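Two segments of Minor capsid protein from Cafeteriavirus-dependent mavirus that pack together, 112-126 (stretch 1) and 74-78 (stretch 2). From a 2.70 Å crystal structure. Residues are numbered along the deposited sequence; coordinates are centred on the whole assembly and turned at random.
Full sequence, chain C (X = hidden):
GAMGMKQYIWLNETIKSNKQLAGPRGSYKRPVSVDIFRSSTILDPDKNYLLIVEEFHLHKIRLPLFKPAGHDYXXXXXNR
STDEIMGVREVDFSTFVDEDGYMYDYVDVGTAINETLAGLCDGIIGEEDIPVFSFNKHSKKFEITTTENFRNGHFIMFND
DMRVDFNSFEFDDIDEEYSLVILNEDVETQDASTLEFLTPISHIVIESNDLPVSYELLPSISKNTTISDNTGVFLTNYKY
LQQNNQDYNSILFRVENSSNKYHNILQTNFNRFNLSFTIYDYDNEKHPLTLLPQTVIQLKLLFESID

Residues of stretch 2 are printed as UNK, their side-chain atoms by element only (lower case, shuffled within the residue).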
ATOM      1  N   ALA C 112      28.347  13.226  16.741  1.00 73.28           N
ATOM      2  CA  ALA C 112      28.577  13.114  18.190  1.00 70.69           C
ATOM      3  C   ALA C 112      29.196  11.773  18.593  1.00 70.61           C
ATOM      4  O   ALA C 112      30.124  11.728  19.396  1.00 72.69           O
ATOM      5  CB  ALA C 112      27.280  13.343  18.949  1.00 70.59           C
ATOM      6  N   ILE C 113      28.676  10.689  18.031  1.00 72.19           N
ATOM      7  CA  ILE C 113      29.223   9.350  18.265  1.00 73.17           C
ATOM      8  C   ILE C 113      30.641   9.248  17.688  1.00 73.87           C
ATOM      9  O   ILE C 113      31.500   8.580  18.264  1.00 73.33           O
ATOM     10  CB  ILE C 113      28.287   8.253  17.685  1.00 74.68           C
ATOM     11  CG1 ILE C 113      26.984   8.192  18.503  1.00 75.57           C
ATOM     12  CG2 ILE C 113      28.953   6.874  17.682  1.00 73.46           C
ATOM     13  CD1 ILE C 113      25.832   7.484  17.818  1.00 76.35           C
ATOM     14  N   ASN C 114      30.871   9.919  16.560  1.00 75.30           N
ATOM     15  CA  ASN C 114      32.172   9.920  15.882  1.00 76.83           C
ATOM     16  C   ASN C 114      33.275  10.621  16.674  1.00 79.12           C
ATOM     17  O   ASN C 114      34.377  10.090  16.800  1.00 81.84           O
ATOM     18  CB  ASN C 114      32.053  10.575  14.498  1.00 75.20           C
ATOM     19  CG  ASN C 114      33.204  10.211  13.574  1.00 75.60           C
ATOM     20  OD1 ASN C 114      33.725   9.097  13.621  1.00 76.89           O
ATOM     21  ND2 ASN C 114      33.602  11.149  12.723  1.00 77.20           N
ATOM     22  N   GLU C 115      32.976  11.813  17.189  1.00 80.68           N
ATOM     23  CA  GLU C 115      33.939  12.596  17.982  1.00 81.18           C
ATOM     24  C   GLU C 115      34.312  11.915  19.307  1.00 81.07           C
ATOM     25  O   GLU C 115      35.452  12.028  19.764  1.00 82.37           O
ATOM     26  CB  GLU C 115      33.402  14.009  18.243  1.00 80.76           C
ATOM     27  CG  GLU C 115      33.336  14.881  16.995  1.00 79.91           C
ATOM     28  CD  GLU C 115      32.694  16.242  17.233  1.00 80.38           C
ATOM     29  OE1 GLU C 115      32.185  16.500  18.346  1.00 78.79           O
ATOM     30  OE2 GLU C 115      32.693  17.064  16.292  1.00 83.33           O
ATOM     31  N   THR C 116      33.346  11.227  19.914  1.00 80.00           N
ATOM     32  CA  THR C 116      33.593  10.361  21.076  1.00 78.93           C
ATOM     33  C   THR C 116      34.579   9.246  20.719  1.00 80.28           C
ATOM     34  O   THR C 116      35.504   8.952  21.476  1.00 79.34           O
ATOM     35  CB  THR C 116      32.286   9.713  21.574  1.00 75.25           C
ATOM     36  OG1 THR C 116      31.284  10.720  21.723  1.00 74.28           O
ATOM     37  CG2 THR C 116      32.489   9.001  22.913  1.00 74.34           C
ATOM     38  N   LEU C 117      34.355   8.631  19.562  1.00 82.46           N
ATOM     39  CA  LEU C 117      35.195   7.552  19.061  1.00 85.03           C
ATOM     40  C   LEU C 117      36.592   8.035  18.662  1.00 88.64           C
ATOM     41  O   LEU C 117      37.583   7.343  18.903  1.00 93.48           O
ATOM     42  CB  LEU C 117      34.503   6.871  17.876  1.00 85.93           C
ATOM     43  CG  LEU C 117      34.936   5.450  17.518  1.00 88.46           C
ATOM     44  CD1 LEU C 117      34.646   4.458  18.638  1.00 89.11           C
ATOM     45  CD2 LEU C 117      34.222   5.022  16.248  1.00 92.18           C
ATOM     46  N   ALA C 118      36.662   9.221  18.060  1.00 89.86           N
ATOM     47  CA  ALA C 118      37.939   9.841  17.683  1.00 89.16           C
ATOM     48  C   ALA C 118      38.755  10.246  18.910  1.00 89.56           C
ATOM     49  O   ALA C 118      39.958  10.004  18.965  1.00 92.79           O
ATOM     50  CB  ALA C 118      37.699  11.048  16.791  1.00 89.96           C
ATOM     51  N   GLY C 119      38.089  10.864  19.883  1.00 90.68           N
ATOM     52  CA  GLY C 119      38.708  11.221  21.163  1.00 90.14           C
ATOM     53  C   GLY C 119      39.278  10.043  21.942  1.00 91.28           C
ATOM     54  O   GLY C 119      40.303  10.178  22.609  1.00 91.76           O
ATOM     55  N   LEU C 120      38.616   8.892  21.852  1.00 94.43           N
ATOM     56  CA  LEU C 120      39.074   7.661  22.510  1.00 95.71           C
ATOM     57  C   LEU C 120      40.238   6.992  21.764  1.00 96.21           C
ATOM     58  O   LEU C 120      41.048   6.295  22.378  1.00 95.42           O
ATOM     59  CB  LEU C 120      37.905   6.681  22.662  1.00 96.62           C
ATOM     60  CG  LEU C 120      38.108   5.458  23.562  1.00 97.80           C
ATOM     61  CD1 LEU C 120      38.302   5.858  25.021  1.00 99.46           C
ATOM     62  CD2 LEU C 120      36.923   4.514  23.420  1.00 96.51           C
ATOM     63  N   CYS C 121      40.304   7.195  20.447  1.00 99.58           N
ATOM     64  CA  CYS C 121      41.440   6.745  19.618  1.00105.75           C
ATOM     65  C   CYS C 121      42.662   7.688  19.613  1.00108.70           C
ATOM     66  O   CYS C 121      43.687   7.357  19.012  1.00107.88           O
ATOM     67  CB  CYS C 121      40.989   6.548  18.163  1.00105.66           C
ATOM     68  SG  CYS C 121      39.786   5.230  17.885  1.00101.60           S
ATOM     69  N   ASP C 122      42.549   8.846  20.269  1.00112.56           N
ATOM     70  CA  ASP C 122      43.560   9.917  20.219  1.00114.84           C
ATOM     71  C   ASP C 122      44.959   9.458  20.631  1.00113.85           C
ATOM     72  O   ASP C 122      45.926   9.644  19.888  1.00110.68           O
ATOM     73  CB  ASP C 122      43.107  11.084  21.110  1.00116.00           C
ATOM     74  CG  ASP C 122      44.090  12.246  21.121  1.00114.03           C
ATOM     75  OD1 ASP C 122      44.605  12.618  20.046  1.00113.10           O
ATOM     76  OD2 ASP C 122      44.333  12.798  22.214  1.00114.78           O
ATOM     77  N   GLY C 123      45.048   8.864  21.815  1.00114.65           N
ATOM     78  CA  GLY C 123      46.315   8.363  22.346  1.00115.66           C
ATOM     79  C   GLY C 123      46.748   7.000  21.826  1.00115.34           C
ATOM     80  O   GLY C 123      47.940   6.773  21.606  1.00118.23           O
ATOM     81  N   ILE C 124      45.783   6.107  21.601  1.00115.53           N
ATOM     82  CA  ILE C 124      46.058   4.662  21.480  1.00114.82           C
ATOM     83  C   ILE C 124      46.258   4.165  20.035  1.00116.18           C
ATOM     84  O   ILE C 124      47.078   3.272  19.807  1.00118.93           O
ATOM     85  CB  ILE C 124      44.962   3.791  22.160  1.00114.69           C
ATOM     86  CG1 ILE C 124      44.477   4.401  23.490  1.00115.06           C
ATOM     87  CG2 ILE C 124      45.498   2.387  22.422  1.00113.56           C
ATOM     88  CD1 ILE C 124      43.260   3.720  24.089  1.00113.96           C
ATOM     89  N   ILE C 125      45.522   4.732  19.078  1.00114.55           N
ATOM     90  CA  ILE C 125      45.545   4.266  17.674  1.00112.32           C
ATOM     91  C   ILE C 125      46.059   5.361  16.730  1.00113.48           C
ATOM     92  O   ILE C 125      45.807   6.550  16.946  1.00117.76           O
ATOM     93  CB  ILE C 125      44.147   3.755  17.241  1.00110.90           C
ATOM     94  CG1 ILE C 125      43.770   2.539  18.098  1.00111.16           C
ATOM     95  CG2 ILE C 125      44.113   3.391  15.754  1.00109.85           C
ATOM     96  CD1 ILE C 125      42.395   1.964  17.842  1.00112.17           C
ATOM     97  N   GLY C 126      46.778   4.941  15.686  1.00110.14           N
ATOM     98  CA  GLY C 126      47.343   5.852  14.686  1.00109.02           C
ATOM     99  C   GLY C 126      46.275   6.492  13.822  1.00109.04           C
ATOM    100  O   GLY C 126      45.245   5.881  13.552  1.00112.63           O
ATOM    101  N   UNK C  74      27.649   4.429  25.248  1.00 70.60           N
ATOM    102  CA  UNK C  74      29.087   4.283  25.491  1.00 73.76           C
ATOM    103  C   UNK C  74      29.715   3.493  24.352  1.00 73.13           C
ATOM    104  O   UNK C  74      29.236   2.407  24.017  1.00 72.64           O
ATOM    105  c   UNK C  74      29.377   3.516  26.783  1.00 79.22           C
ATOM    106  c   UNK C  74      29.010   4.223  28.076  1.00 82.79           C
ATOM    107  n   UNK C  74      28.819   3.753  30.452  1.00 88.96           N
ATOM    108  o   UNK C  74      30.343   2.601  29.261  1.00 81.07           O
ATOM    109  c   UNK C  74      29.450   3.452  29.318  1.00 85.48           C
ATOM    110  N   UNK C  75      30.786   4.033  23.775  1.00 73.05           N
ATOM    111  CA  UNK C  75      31.622   3.283  22.823  1.00 73.67           C
ATOM    112  C   UNK C  75      32.892   2.794  23.515  1.00 76.78           C
ATOM    113  O   UNK C  75      33.199   3.206  24.633  1.00 78.74           O
ATOM    114  c   UNK C  75      32.684   5.393  21.842  1.00 75.80           C
ATOM    115  c   UNK C  75      30.718   4.315  20.715  1.00 72.47           C
ATOM    116  c   UNK C  75      31.972   4.077  21.540  1.00 73.55           C
ATOM    117  N   UNK C  76      33.611   1.900  22.846  1.00 79.88           N
ATOM    118  CA  UNK C  76      34.863   1.354  23.368  1.00 81.65           C
ATOM    119  C   UNK C  76      35.699   0.702  22.288  1.00 84.78           C
ATOM    120  O   UNK C  76      35.251   0.555  21.151  1.00 85.58           O
ATOM    121  N   UNK C  77      36.924   0.326  22.645  1.00 90.09           N
ATOM    122  CA  UNK C  77      37.841  -0.345  21.714  1.00 91.36           C
ATOM    123  C   UNK C  77      38.471  -1.558  22.383  1.00 94.45           C
ATOM    124  O   UNK C  77      39.002  -1.460  23.489  1.00 95.84           O
ATOM    125  c   UNK C  77      38.929   0.608  21.187  1.00 91.56           C
ATOM    126  c   UNK C  77      39.143   2.833  19.911  1.00 96.21           C
ATOM    127  c   UNK C  77      39.732  -0.068  20.076  1.00 92.53           C
ATOM    128  c   UNK C  77      38.265   1.900  20.702  1.00 93.50           C
ATOM    129  N   UNK C  78      38.410  -2.689  21.679  1.00100.20           N
ATOM    130  CA  UNK C  78      38.851  -3.990  22.176  1.00101.78           C
ATOM    131  C   UNK C  78      39.989  -4.486  21.295  1.00103.28           C
ATOM    132  O   UNK C  78      39.809  -4.668  20.089  1.00101.42           O
ATOM    133  c   UNK C  78      38.299  -7.410  21.990  1.00104.80           C
ATOM    134  c   UNK C  78      37.679  -4.973  22.130  1.00102.89           C
ATOM    135  c   UNK C  78      37.858  -6.467  24.143  1.00105.45           C
ATOM    136  c   UNK C  78      38.447  -8.792  23.947  1.00106.03           C
ATOM    137  c   UNK C  78      38.104  -7.700  24.733  1.00106.94           C
ATOM    138  c   UNK C  78      37.960  -6.305  22.768  1.00103.87           C
ATOM    139  c   UNK C  78      38.546  -8.646  22.573  1.00103.78           C
TER

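Position 74 opens the strand with five side-chain atoms beyond CA: an unbranched run of three carbons, the third carrying one oxygen and one nitrogen. That is a carboxamide on a two-carbon stem. Its CA-to-CB bond points away from the helix, and no side-chain atom comes within 7 Å of stretch 1. The residue is glutamine, Q74, whose amide oxygen is hydrogen-bonded elsewhere in the structure.

Position 75 has three carbons, the first carrying the other two, so the side chain forks at CB and stops there. It points toward the helix and meets I113, T116 and L117, residues that one helical turn brings together. A beta-branched side chain with two methyls is valine, V75. Its CG2 lies 3.8 Å from T116 CG2 and 3.9 Å from L117 CD1, while its CG1 is 4.3 Å from I113 CG2. T116 can offer its methyl here while its hydroxyl is occupied: T116 OG1 donates a hydrogen bond to A112 O at 2.8 Å, one turn back.

Position 76 has no side-chain atoms, yet its CA lies 3.8 Å from L120 CD2. It is glycine, G76. With no side chain at this position, G76 meets L120 through its main chain; a CB built here would point away from the helix.

Position 77 carries four carbons, forked at the first, with one arm two carbons long. It points toward stretch 1 and reaches L120, C121 and I125. This is isoleucine, I77. The end of its long arm, CD1, sits 3.2 Å from C121 SG, a tight approach, and 4.0 Å from I125 CD1; farther back along that arm, CG1 is 4.0 Å from L120 CD2.

Position 78 has one carbon leading to a ring of six carbons, with no heteroatom. Nothing in that side chain comes within 9 Å of stretch 1. It is phenylalanine, F78.

The contact follows the alternation of a strand: V75 and I77 face stretch 1, with G76 between them. The strand runs at 37° to the helix, their axes 8.7 Å apart at closest approach, and the two CA atoms nearest across the contact, L117 and V75, are 6.7 Å apart. The V75 side chain packs on I113, T116 and L117, and I77 on L120, C121 and I125, and L120 CD2 touches all three central strand residues. No hydrogen bond crosses between the stretches; apolar packing dominates, and V75 and I77 account for most of the strand surface covered.

Stretch 2 74-78: QVGIF
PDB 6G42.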